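Local coordinates for protein putative L-alanine-DL-glutamate epimerase (Burkholderia xenovorans, PDB 3GO2) that probably acts as a magnesium-dependent racemase or epimerase of the mandelate racemase/muconate lactonizing enzyme family, at residues Pro106-Leu111 and Phe332-Pro337; Arg160-Asn165 and Glu204-Gly209; Pro139-Leu144 and Gly172-Trp177; Asn19-Lys24 and Gly45-Ile50. All coordinates share one frame; numbering follows the deposited sequence. Where two conformers were deposited one is given.

Contact 1: residues Pro106-Leu111 and Phe332-Pro337; sequences PCYELL and FAAAVP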
loop_
_atom_site.group_PDB
_atom_site.type_symbol
_atom_site.label_atom_id
_atom_site.label_comp_id
_atom_site.label_asym_id
_atom_site.label_seq_id
_atom_site.Cartn_x
_atom_site.Cartn_y
_atom_site.Cartn_z
ATOM N N PRO A 106 -5.142 33.727 32.761
ATOM C CA PRO A 106 -6.040 33.382 31.652
ATOM C C PRO A 106 -5.817 31.946 31.239
ATOM O O PRO A 106 -4.738 31.411 31.418
ATOM C CB PRO A 106 -5.582 34.294 30.505
ATOM C CG PRO A 106 -4.622 35.243 31.112
ATOM C CD PRO A 106 -4.097 34.688 32.353
ATOM N N CYS A 107 -6.808 31.325 30.629
ATOM C CA CYS A 107 -6.655 29.905 30.291
ATOM C C CYS A 107 -5.496 29.613 29.340
ATOM O O CYS A 107 -4.875 28.553 29.459
ATOM C CB CYS A 107 -7.940 29.330 29.745
ATOM S SG CYS A 107 -9.086 28.844 31.079
ATOM N N TYR A 108 -5.162 30.530 28.422
ATOM C CA TYR A 108 -4.009 30.264 27.541
ATOM C C TYR A 108 -2.690 30.049 28.294
ATOM O O TYR A 108 -1.767 29.444 27.769
ATOM C CB TYR A 108 -3.870 31.330 26.455
ATOM C CG TYR A 108 -3.612 32.751 26.939
ATOM C CD1 TYR A 108 -2.416 33.120 27.529
ATOM C CD2 TYR A 108 -4.565 33.750 26.733
ATOM C CE1 TYR A 108 -2.200 34.434 27.937
ATOM C CE2 TYR A 108 -4.357 35.049 27.128
ATOM C CZ TYR A 108 -3.180 35.398 27.714
ATOM O OH TYR A 108 -2.992 36.712 28.101
ATOM N N GLU A 109 -2.592 30.526 29.538
ATOM C CA GLU A 109 -1.413 30.304 30.378
ATOM C C GLU A 109 -1.259 28.826 30.763
ATOM O O GLU A 109 -0.183 28.398 31.150
ATOM C CB GLU A 109 -1.499 31.169 31.643
ATOM C CG GLU A 109 -0.159 31.609 32.192
ATOM C CD GLU A 109 0.600 32.447 31.189
ATOM O OE1 GLU A 109 1.160 31.860 30.235
ATOM O OE2 GLU A 109 0.601 33.697 31.333
ATOM N N LEU A 110 -2.343 28.054 30.681
ATOM C CA LEU A 110 -2.290 26.629 30.940
ATOM C C LEU A 110 -1.939 25.858 29.671
ATOM O O LEU A 110 -1.602 24.672 29.730
ATOM C CB LEU A 110 -3.627 26.112 31.439
ATOM C CG LEU A 110 -4.191 26.730 32.704
ATOM C CD1 LEU A 110 -5.488 26.008 33.042
ATOM C CD2 LEU A 110 -3.200 26.652 33.831
ATOM N N LEU A 111 -2.022 26.531 28.534
ATOM C CA LEU A 111 -1.940 25.866 27.228
ATOM C C LEU A 111 -0.614 26.067 26.493
ATOM O O LEU A 111 -0.508 25.791 25.294
ATOM C CB LEU A 111 -3.096 26.353 26.347
ATOM C CG LEU A 111 -4.528 26.255 26.873
ATOM C CD1 LEU A 111 -5.554 26.877 25.916
ATOM C CD2 LEU A 111 -4.912 24.825 27.212
ATOM N N PHE A 332 -7.655 28.815 23.015
ATOM C CA PHE A 332 -7.065 27.796 22.153
ATOM C C PHE A 332 -6.298 28.445 21.005
ATOM O O PHE A 332 -5.135 28.099 20.732
ATOM C CB PHE A 332 -8.190 26.928 21.608
ATOM C CG PHE A 332 -7.775 25.965 20.537
ATOM C CD1 PHE A 332 -7.163 24.757 20.847
ATOM C CD2 PHE A 332 -8.047 26.242 19.211
ATOM C CE1 PHE A 332 -6.812 23.848 19.811
ATOM C CE2 PHE A 332 -7.699 25.348 18.204
ATOM C CZ PHE A 332 -7.104 24.152 18.512
ATOM N N ALA A 333 -6.952 29.381 20.331
ATOM C CA ALA A 333 -6.357 30.074 19.185
ATOM C C ALA A 333 -5.093 30.866 19.555
ATOM O O ALA A 333 -4.169 30.996 18.750
ATOM C CB ALA A 333 -7.384 31.019 18.558
ATOM N N ALA A 334 -5.052 31.400 20.768
ATOM C CA ALA A 334 -3.885 32.118 21.230
ATOM C C ALA A 334 -2.609 31.285 21.333
ATOM O O ALA A 334 -1.497 31.800 21.135
ATOM C CB ALA A 334 -4.197 32.780 22.572
ATOM N N ALA A 335 -2.756 29.990 21.648
ATOM C CA ALA A 335 -1.658 29.123 21.994
ATOM C C ALA A 335 -1.193 28.195 20.852
ATOM O O ALA A 335 -0.083 27.639 20.895
ATOM C CB ALA A 335 -2.058 28.278 23.225
ATOM N N VAL A 336 -2.049 27.997 19.851
ATOM C CA VAL A 336 -1.737 27.047 18.767
ATOM C C VAL A 336 -0.903 27.700 17.661
ATOM O O VAL A 336 -1.368 28.655 17.050
ATOM C CB VAL A 336 -3.021 26.473 18.173
ATOM C CG1 VAL A 336 -2.710 25.695 16.917
ATOM C CG2 VAL A 336 -3.711 25.575 19.232
ATOM N N PRO A 337 0.336 27.205 17.384
ATOM C CA PRO A 337 1.094 27.858 16.313
ATOM C C PRO A 337 0.445 27.689 14.953
ATOM O O PRO A 337 0.363 28.656 14.182
ATOM C CB PRO A 337 2.449 27.127 16.317
ATOM C CG PRO A 337 2.174 25.829 16.975
ATOM C CD PRO A 337 1.112 26.122 18.006
#

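Contact 2: residues Arg160-Asn165 and Glu204-Gly209; sequences RAIKTN and EALRDG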
loop_
_atom_site.group_PDB
_atom_site.type_symbol
_atom_site.label_atom_id
_atom_site.label_comp_id
_atom_site.label_asym_id
_atom_site.label_seq_id
_atom_site.Cartn_x
_atom_site.Cartn_y
_atom_site.Cartn_z
ATOM N N ARG A 160 -12.297 40.307 7.052
ATOM C CA ARG A 160 -11.417 39.919 5.963
ATOM C C ARG A 160 -11.887 38.661 5.257
ATOM O O ARG A 160 -11.308 38.295 4.224
ATOM C CB ARG A 160 -10.028 39.649 6.500
ATOM C CG ARG A 160 -9.401 40.833 7.231
ATOM C CD ARG A 160 -8.210 40.386 8.028
ATOM N NE ARG A 160 -7.637 41.495 8.792
ATOM C CZ ARG A 160 -6.498 41.431 9.480
ATOM N NH1 ARG A 160 -5.779 40.301 9.527
ATOM N NH2 ARG A 160 -6.079 42.509 10.133
ATOM N N ALA A 161 -12.880 37.996 5.844
ATOM C CA ALA A 161 -13.412 36.726 5.322
ATOM C C ALA A 161 -14.820 36.475 5.831
ATOM O O ALA A 161 -15.161 36.873 6.943
ATOM C CB ALA A 161 -12.498 35.573 5.684
ATOM N N ILE A 162 -15.644 35.839 5.000
ATOM C CA ILE A 162 -17.009 35.461 5.354
ATOM C C ILE A 162 -17.268 34.032 4.894
ATOM O O ILE A 162 -16.653 33.589 3.922
ATOM C CB ILE A 162 -18.074 36.413 4.692
ATOM C CG1 ILE A 162 -17.966 36.404 3.176
ATOM C CG2 ILE A 162 -17.907 37.836 5.225
ATOM C CD1 ILE A 162 -18.954 37.361 2.486
ATOM N N LYS A 163 -18.171 33.329 5.583
ATOM C CA LYS A 163 -18.566 31.988 5.194
ATOM C C LYS A 163 -20.047 31.871 4.955
ATOM O O LYS A 163 -20.834 32.300 5.779
ATOM C CB LYS A 163 -18.152 30.974 6.242
ATOM C CG LYS A 163 -18.256 29.532 5.739
ATOM C CD LYS A 163 -17.584 28.482 6.653
ATOM C CE LYS A 163 -18.410 28.071 7.869
ATOM N NZ LYS A 163 -17.672 27.106 8.768
ATOM N N THR A 164 -20.423 31.275 3.828
ATOM C CA THR A 164 -21.825 31.007 3.532
ATOM C C THR A 164 -22.072 29.500 3.379
ATOM O O THR A 164 -21.144 28.691 3.457
ATOM C CB THR A 164 -22.304 31.767 2.255
ATOM O OG1 THR A 164 -23.733 31.731 2.201
ATOM C CG2 THR A 164 -21.665 31.198 0.958
ATOM N N ASN A 165 -23.328 29.153 3.145
ATOM C CA ASN A 165 -23.773 27.761 2.980
ATOM C C ASN A 165 -24.504 27.656 1.627
ATOM O O ASN A 165 -24.221 28.442 0.709
ATOM C CB ASN A 165 -24.650 27.356 4.147
ATOM C CG ASN A 165 -23.921 27.408 5.484
ATOM O OD1 ASN A 165 -23.458 26.364 6.010
ATOM N ND2 ASN A 165 -23.806 28.595 6.044
ATOM N N GLU A 204 -21.913 34.495 -6.646
ATOM C CA GLU A 204 -21.625 35.669 -7.512
ATOM C C GLU A 204 -22.109 36.973 -6.874
ATOM O O GLU A 204 -21.388 37.988 -6.917
ATOM C CB GLU A 204 -22.184 35.471 -8.918
ATOM C CG GLU A 204 -21.312 34.502 -9.725
ATOM C CD GLU A 204 -21.865 34.151 -11.085
ATOM O OE1 GLU A 204 -23.048 34.455 -11.337
ATOM O OE2 GLU A 204 -21.100 33.577 -11.899
ATOM N N ALA A 205 -23.281 36.927 -6.251
ATOM C CA ALA A 205 -23.818 38.072 -5.504
ATOM C C ALA A 205 -22.950 38.406 -4.313
ATOM O O ALA A 205 -22.637 39.584 -4.039
ATOM C CB ALA A 205 -25.265 37.831 -5.078
ATOM N N LEU A 206 -22.560 37.373 -3.571
ATOM C CA LEU A 206 -21.662 37.584 -2.450
ATOM C C LEU A 206 -20.338 38.219 -2.859
ATOM O O LEU A 206 -19.854 39.135 -2.193
ATOM C CB LEU A 206 -21.425 36.252 -1.715
ATOM C CG LEU A 206 -21.145 36.348 -0.239
ATOM C CD1 LEU A 206 -22.387 36.816 0.546
ATOM C CD2 LEU A 206 -20.669 34.967 0.264
ATOM N N ARG A 207 -19.753 37.743 -3.969
ATOM C CA ARG A 207 -18.486 38.258 -4.445
ATOM C C ARG A 207 -18.610 39.717 -4.918
ATOM O O ARG A 207 -17.698 40.533 -4.691
ATOM C CB ARG A 207 -17.952 37.398 -5.592
ATOM C CG ARG A 207 -16.697 37.950 -6.270
ATOM C CD ARG A 207 -15.595 38.231 -5.244
ATOM N NE ARG A 207 -15.031 36.995 -4.703
ATOM C CZ ARG A 207 -14.302 36.894 -3.589
ATOM N NH1 ARG A 207 -14.055 37.945 -2.825
ATOM N NH2 ARG A 207 -13.820 35.705 -3.241
ATOM N N ASP A 208 -19.721 40.005 -5.582
ATOM C CA ASP A 208 -20.043 41.358 -6.081
ATOM C C ASP A 208 -20.054 42.346 -4.894
ATOM O O ASP A 208 -19.538 43.455 -5.009
ATOM C CB ASP A 208 -21.402 41.321 -6.813
ATOM C CG ASP A 208 -21.758 42.626 -7.524
ATOM O OD1 ASP A 208 -20.868 43.480 -7.726
ATOM O OD2 ASP A 208 -22.952 42.778 -7.901
ATOM N N GLY A 209 -20.618 41.928 -3.763
ATOM C CA GLY A 209 -20.642 42.750 -2.547
ATOM C C GLY A 209 -19.342 42.788 -1.758
ATOM O O GLY A 209 -18.957 43.830 -1.196
#

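Contact 3: residues Pro139-Leu144 and Gly172-Trp177; sequences PPVTDL and GPLHAW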
loop_
_atom_site.group_PDB
_atom_site.type_symbol
_atom_site.label_atom_id
_atom_site.label_comp_id
_atom_site.label_asym_id
_atom_site.label_seq_id
_atom_site.Cartn_x
_atom_site.Cartn_y
_atom_site.Cartn_z
ATOM N N PRO A 139 -30.481 42.788 9.440
ATOM C CA PRO A 139 -31.739 42.801 8.696
ATOM C C PRO A 139 -31.949 41.500 7.938
ATOM O O PRO A 139 -30.962 40.919 7.465
ATOM C CB PRO A 139 -31.546 43.945 7.701
ATOM C CG PRO A 139 -30.096 44.042 7.526
ATOM C CD PRO A 139 -29.482 43.674 8.832
ATOM N N PRO A 140 -33.219 41.057 7.798
ATOM C CA PRO A 140 -33.533 39.836 7.064
ATOM C C PRO A 140 -32.967 39.896 5.657
ATOM O O PRO A 140 -32.945 40.965 5.046
ATOM C CB PRO A 140 -35.068 39.815 7.016
ATOM C CG PRO A 140 -35.501 40.694 8.172
ATOM C CD PRO A 140 -34.440 41.760 8.246
ATOM N N VAL A 141 -32.488 38.752 5.169
ATOM C CA VAL A 141 -32.046 38.612 3.791
ATOM C C VAL A 141 -33.023 37.662 3.094
ATOM O O VAL A 141 -33.257 36.547 3.573
ATOM C CB VAL A 141 -30.600 38.096 3.722
ATOM C CG1 VAL A 141 -30.229 37.698 2.298
ATOM C CG2 VAL A 141 -29.633 39.171 4.278
ATOM N N THR A 142 -33.625 38.127 1.995
ATOM C CA THR A 142 -34.674 37.388 1.284
ATOM C C THR A 142 -34.426 37.274 -0.216
ATOM O O THR A 142 -35.227 36.661 -0.923
ATOM C CB THR A 142 -36.052 38.069 1.471
ATOM O OG1 THR A 142 -35.971 39.379 0.911
ATOM C CG2 THR A 142 -36.430 38.165 2.931
ATOM N N ASP A 143 -33.329 37.836 -0.718
ATOM C CA ASP A 143 -33.023 37.789 -2.144
ATOM C C ASP A 143 -31.545 38.027 -2.431
ATOM O O ASP A 143 -30.743 38.282 -1.530
ATOM C CB ASP A 143 -33.905 38.801 -2.937
ATOM C CG ASP A 143 -33.734 40.235 -2.476
ATOM O OD1 ASP A 143 -32.727 40.586 -1.834
ATOM O OD2 ASP A 143 -34.640 41.043 -2.782
ATOM N N LEU A 144 -31.176 37.961 -3.706
ATOM C CA LEU A 144 -29.770 38.083 -4.076
ATOM C C LEU A 144 -29.212 39.465 -3.767
ATOM O O LEU A 144 -28.047 39.608 -3.427
ATOM C CB LEU A 144 -29.545 37.711 -5.550
ATOM C CG LEU A 144 -29.632 36.228 -5.928
ATOM C CD1 LEU A 144 -29.694 36.065 -7.458
ATOM C CD2 LEU A 144 -28.440 35.458 -5.363
ATOM N N GLY A 172 -39.120 29.794 -5.445
ATOM C CA GLY A 172 -39.937 30.297 -4.360
ATOM C C GLY A 172 -39.115 31.162 -3.416
ATOM O O GLY A 172 -38.042 31.643 -3.801
ATOM N N PRO A 173 -39.615 31.362 -2.179
ATOM C CA PRO A 173 -38.913 32.151 -1.180
ATOM C C PRO A 173 -37.549 31.548 -0.937
ATOM O O PRO A 173 -37.425 30.328 -0.863
ATOM C CB PRO A 173 -39.769 31.993 0.070
ATOM C CG PRO A 173 -41.137 31.671 -0.447
ATOM C CD PRO A 173 -40.889 30.833 -1.654
ATOM N N LEU A 174 -36.552 32.407 -0.805
ATOM C CA LEU A 174 -35.194 31.976 -0.497
ATOM C C LEU A 174 -35.143 31.002 0.672
ATOM O O LEU A 174 -35.692 31.255 1.747
ATOM C CB LEU A 174 -34.340 33.199 -0.187
ATOM C CG LEU A 174 -32.895 33.013 0.284
ATOM C CD1 LEU A 174 -32.095 32.218 -0.749
ATOM C CD2 LEU A 174 -32.306 34.368 0.477
ATOM N N HIS A 175 -34.437 29.892 0.481
ATOM C CA HIS A 175 -34.378 28.872 1.522
ATOM C C HIS A 175 -33.090 28.067 1.410
ATOM O O HIS A 175 -32.479 27.996 0.349
ATOM C CB HIS A 175 -35.585 27.935 1.429
ATOM C CG HIS A 175 -35.772 27.308 0.083
ATOM N ND1 HIS A 175 -35.431 25.998 -0.191
ATOM C CD2 HIS A 175 -36.299 27.802 -1.059
ATOM C CE1 HIS A 175 -35.725 25.727 -1.451
ATOM N NE2 HIS A 175 -36.238 26.810 -2.002
ATOM N N ALA A 176 -32.685 27.514 2.543
ATOM C CA ALA A 176 -31.435 26.774 2.641
ATOM C C ALA A 176 -31.637 25.403 2.067
ATOM O O ALA A 176 -32.746 24.879 2.051
ATOM C CB ALA A 176 -30.967 26.678 4.082
ATOM N N TRP A 177 -30.545 24.836 1.598
ATOM C CA TRP A 177 -30.491 23.493 1.053
ATOM C C TRP A 177 -29.600 22.704 1.997
ATOM O O TRP A 177 -28.367 22.847 1.959
ATOM C CB TRP A 177 -29.920 23.503 -0.370
ATOM C CG TRP A 177 -29.861 22.119 -1.027
ATOM C CD1 TRP A 177 -28.729 21.347 -1.265
ATOM C CD2 TRP A 177 -30.965 21.360 -1.503
ATOM N NE1 TRP A 177 -29.095 20.177 -1.858
ATOM C CE2 TRP A 177 -30.449 20.147 -2.015
ATOM C CE3 TRP A 177 -32.340 21.564 -1.513
ATOM C CZ2 TRP A 177 -31.263 19.155 -2.552
ATOM C CZ3 TRP A 177 -33.158 20.577 -2.060
ATOM C CH2 TRP A 177 -32.609 19.384 -2.570
HETATM O O HOH W 1 -37.399 35.170 -0.782
#

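Contact 4: residues Asn19-Lys24 and Gly45-Ile50; sequences NYHFVK and GVTAVI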
loop_
_atom_site.group_PDB
_atom_site.type_symbol
_atom_site.label_atom_id
_atom_site.label_comp_id
_atom_site.label_asym_id
_atom_site.label_seq_id
_atom_site.Cartn_x
_atom_site.Cartn_y
_atom_site.Cartn_z
ATOM N N ASN A 19 -31.092 26.573 22.121
ATOM C CA ASN A 19 -30.726 26.958 23.466
ATOM C C ASN A 19 -29.225 26.995 23.618
ATOM O O ASN A 19 -28.495 26.354 22.849
ATOM C CB ASN A 19 -31.280 25.953 24.457
ATOM C CG ASN A 19 -32.794 25.930 24.453
ATOM O OD1 ASN A 19 -33.427 26.985 24.385
ATOM N ND2 ASN A 19 -33.374 24.739 24.533
ATOM N N TYR A 20 -28.775 27.709 24.635
ATOM C CA TYR A 20 -27.396 27.585 25.090
ATOM C C TYR A 20 -27.380 26.709 26.316
ATOM O O TYR A 20 -28.323 26.721 27.085
ATOM C CB TYR A 20 -26.825 28.917 25.505
ATOM C CG TYR A 20 -26.585 29.933 24.424
ATOM C CD1 TYR A 20 -26.371 29.579 23.086
ATOM C CD2 TYR A 20 -26.471 31.274 24.762
ATOM C CE1 TYR A 20 -26.123 30.532 22.135
ATOM C CE2 TYR A 20 -26.212 32.219 23.809
ATOM C CZ TYR A 20 -26.034 31.844 22.503
ATOM O OH TYR A 20 -25.756 32.821 21.570
ATOM N N HIS A 21 -26.292 25.974 26.515
ATOM C CA HIS A 21 -26.099 25.184 27.709
ATOM C C HIS A 21 -24.751 25.480 28.355
ATOM O O HIS A 21 -23.791 25.798 27.668
ATOM C CB HIS A 21 -26.139 23.686 27.384
ATOM C CG HIS A 21 -27.406 23.236 26.732
ATOM N ND1 HIS A 21 -28.367 22.520 27.415
ATOM C CD2 HIS A 21 -27.849 23.346 25.456
ATOM C CE1 HIS A 21 -29.360 22.224 26.591
ATOM N NE2 HIS A 21 -29.075 22.716 25.400
ATOM N N PHE A 22 -24.688 25.316 29.671
ATOM C CA PHE A 22 -23.485 25.633 30.435
ATOM C C PHE A 22 -23.230 24.601 31.488
ATOM O O PHE A 22 -24.187 24.027 32.025
ATOM C CB PHE A 22 -23.612 27.016 31.115
ATOM C CG PHE A 22 -23.996 28.100 30.188
ATOM C CD1 PHE A 22 -23.047 28.721 29.405
ATOM C CD2 PHE A 22 -25.317 28.491 30.050
ATOM C CE1 PHE A 22 -23.419 29.715 28.500
ATOM C CE2 PHE A 22 -25.683 29.490 29.160
ATOM C CZ PHE A 22 -24.745 30.085 28.382
ATOM N N VAL A 23 -21.946 24.352 31.744
ATOM C CA VAL A 23 -21.474 23.614 32.931
ATOM C C VAL A 23 -20.929 24.634 33.933
ATOM O O VAL A 23 -20.180 25.538 33.572
ATOM C CB VAL A 23 -20.373 22.593 32.612
ATOM C CG1 VAL A 23 -19.850 21.906 33.895
ATOM C CG2 VAL A 23 -20.910 21.546 31.629
ATOM N N LYS A 24 -21.332 24.464 35.186
ATOM C CA LYS A 24 -20.899 25.299 36.306
ATOM C C LYS A 24 -20.271 24.400 37.349
ATOM O O LYS A 24 -20.949 23.556 37.940
ATOM C CB LYS A 24 -22.094 26.021 36.931
ATOM C CG LYS A 24 -21.685 26.922 38.061
ATOM C CD LYS A 24 -22.887 27.478 38.801
ATOM C CE LYS A 24 -22.467 28.528 39.768
ATOM N NZ LYS A 24 -23.668 29.001 40.561
ATOM N N GLY A 45 -28.803 14.630 24.395
ATOM C CA GLY A 45 -28.285 13.784 25.464
ATOM C C GLY A 45 -27.028 14.268 26.178
ATOM O O GLY A 45 -26.608 13.659 27.184
ATOM N N VAL A 46 -26.388 15.333 25.677
ATOM C CA VAL A 46 -25.127 15.791 26.311
ATOM C C VAL A 46 -25.318 16.136 27.793
ATOM O O VAL A 46 -24.506 15.775 28.644
ATOM C CB VAL A 46 -24.489 17.008 25.583
ATOM C CG1 VAL A 46 -23.170 17.369 26.241
ATOM C CG2 VAL A 46 -24.282 16.675 24.078
ATOM N N THR A 47 -26.411 16.830 28.101
ATOM C CA THR A 47 -26.703 17.185 29.491
ATOM C C THR A 47 -26.777 15.945 30.378
ATOM O O THR A 47 -26.262 15.932 31.496
ATOM C CB THR A 47 -27.996 18.017 29.617
ATOM O OG1 THR A 47 -27.924 19.195 28.780
ATOM C CG2 THR A 47 -28.249 18.400 31.089
ATOM N N ALA A 48 -27.405 14.880 29.881
ATOM C CA ALA A 48 -27.541 13.660 30.670
ATOM C C ALA A 48 -26.202 13.012 30.964
ATOM O O ALA A 48 -25.974 12.494 32.054
ATOM C CB ALA A 48 -28.477 12.678 29.973
ATOM N N VAL A 49 -25.317 13.014 29.969
ATOM C CA VAL A 49 -23.950 12.538 30.148
ATOM C C VAL A 49 -23.219 13.319 31.232
ATOM O O VAL A 49 -22.599 12.748 32.138
ATOM C CB VAL A 49 -23.134 12.618 28.803
ATOM C CG1 VAL A 49 -21.684 12.229 29.040
ATOM C CG2 VAL A 49 -23.796 11.729 27.726
ATOM N N ILE A 50 -23.274 14.639 31.125
ATOM C CA ILE A 50 -22.587 15.512 32.080
ATOM C C ILE A 50 -23.112 15.293 33.491
ATOM O O ILE A 50 -22.344 15.201 34.446
ATOM C CB ILE A 50 -22.764 16.989 31.690
ATOM C CG1 ILE A 50 -21.999 17.261 30.397
ATOM C CG2 ILE A 50 -22.257 17.922 32.815
ATOM C CD1 ILE A 50 -22.441 18.558 29.690
HETATM O O HOH W 2 -28.053 21.998 30.170
#

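Contact 1: residues Pro106-Leu111 and Phe332-Pro337
Leu111 and Ala335 meet where segment 106-111 packs against residues 332-335 of helix 323-335; no hydrogen bond joins the two segments, and the contact is mainly apolar, made by side chains of 106-111 and alanine methyls. The apolar contacts come in two pairs: Leu111 CB sits 3.8 Å from Ala335 CB, and Tyr108 CB sits 4.2 Å from Ala334 CB. Small methyls on the helix side let the backbones draw close, with Tyr108 CA 6.1 Å from Ala335 CA. Tyr108 contributes little beyond its CB. Its CG is set between the backbone N and the carbonyl carbon (chi1 62°), which swings the ring off the helix and over Pro106, whose CB lies 3.7 Å above one face near the rim.

Contacts with backbone atoms add to this. The Ala335 methyl rests 3.6 Å from Leu111 O, and Leu111 CD1 reaches to 4.1 Å from Phe332 N. Segment 106-111 is itself folded into a compact turn by bonds from Glu109 N, Leu110 N and Leu111 N to the carbonyls three residues back.

Polar links flank the apolar patch: Asn331 OD1 binds Tyr108 N, and Arg116 binds the carbonyls of Val336 and Pro337. Leu111 and Phe332 both continue onto helix 298-310, Phe332 and Val336 onto strand 314-317, and Leu110 onto helix 82-103.

Contact 2: residues Arg160-Asn165 and Glu204-Gly209
In the beta-alpha-beta crossover of the C-terminal barrel, Ile162 and Thr164 on strand 161-168 meet Leu206 on helix 193-210, which leads on to the parallel strand 215-219. Leu206 is the single residue the helix segment offers, and its CA stands 8.9 Å from that of Thr164. Ile162 and Leu206 extend toward each other tip to tip. Ile162 CD1 fits into the fork of the leucine, 3.6 Å from Leu206 CG, 3.7 Å from Leu206 CD2 and 4.0 Å from Leu206 CD1.

Thr164 passes Leu206 in the opposite direction, its CG2 lying 4.0 Å from Leu206 CD2. With OG1 anti to the backbone N (chi1 -166°), the threonine hydroxyl is placed for a hydrogen bond to His202 NE2, one turn earlier on the same helix, while its methyl faces the leucine. Ala151 of helix 144-156 touches both Ile162 and Leu206.

On the strand, Lys163 starts out away from the helix; its NZ forms a salt bridge to the magnesium ligand Glu245. Lys163 is a 2-oxoglutarate-binding residue, although that ligand is absent from this chain. The chemistry is thus split by strand face: methyl groups and one hydroxyl-imidazole bond join the strand to its outer helix, and the Lys163 amine, paired with Glu245, lies on the barrel's inner side.

Contact 3: residues Pro139-Leu144 and Gly172-Trp177
Leu174 carries this contact, laying its side chain against the backbone of Val141, Thr142 and Asp143. Its CB meets Thr142 O at 3.6 Å. Beyond it, CG stands anti to the backbone N (chi1 175°), which extends the chain over the Thr142-Asp143 peptide. Of the two branches CD2 does the touching: it lies 3.7 Å from Thr142 C and 3.8 Å from Asp143 N, hence over the peptide link itself. The same methyl lies 3.9 Å from Val141 O, and its nearest side-chain neighbour across the contact is Val141 CG1 at 4.3 Å, a light touch.

The two loops meet at the edge of the barrel sheet. Segment 172-177 leads into the short strand 175-176, which runs antiparallel beside strand 161-168 as an added outer strand, and segment 139-144 leads into helix 144-156. Asp143 is the N-cap of that helix, its OD1 accepting a hydrogen bond from Gly146 N. Val141 turns toward the same helix, packing on Val147 and Thr150, while Leu174 also touches His169 and Phe167.

Where no direct backbone bond joins the loops, one water does. It donates to Thr142 O at 2.6 Å and accepts from Leu174 N at 2.9 Å.

Contact 4: residues Asn19-Lys24 and Gly45-Ile50
Thr47 OG1 is gripped by two partners, Glu39 OE2 and a water that donates to it at 3.1 Å, and this water ties it to His21. The contact lies in the N-terminal alpha+beta capping domain of the enolase superfamily, where the middle strand of a three-stranded antiparallel sheet, 19-27, packs against the start of helix 46-57.

The water sits in the plane of the His21 ring at its edge, 2.8 Å from His21 ND1. Directly, His21 ND1 and Thr47 OG1 are 3.6 Å apart and share no hydrogen bond, so the water supplies the polar link. The two side chains cross at about a right angle. The His21 ring also meets that of Phe37 on strand 32-37, with the planes inclined at about 30°. Thr47 in turn touches Thr10 on strand 5-14, so the first turn of the helix reaches beyond the middle strand.

Two residues further along the strand the contact becomes apolar. Val23 and Ile50 are buried, and Ala90 of helix 82-103 packs against both, making a three-way junction of strand and two helices. A single valine methyl does the touching here: Val23 CG2 is shared between both branches of the isoleucine, 3.9 Å from Ile50 CD1 and 4.0 Å from Ile50 CG2.

In the fold
Contacts 2 and 3 are neighbours, with centres about 15 Å apart, and meet where Ala205 CB lies 3.7 Å from Leu144 O. Their segments alternate along the chain, and both reach the same barrel sheet through the adjacent strands 161-168 and 175-176. Contact 4 belongs to the N-terminal domain, its centre about 34 Å from that of contact 2. Contact 1 joins the chain just after helix 82-103 to a late barrel helix; its centre is about 24 Å from that of contact 4 and about 30 Å from that of contact 2. The Thr164 side chain of contact 2 is about 11 Å from a magnesium ion, and Phe332 of contact 1 is about 11 Å from the magnesium-binding residue Glu269, side chain to side chain.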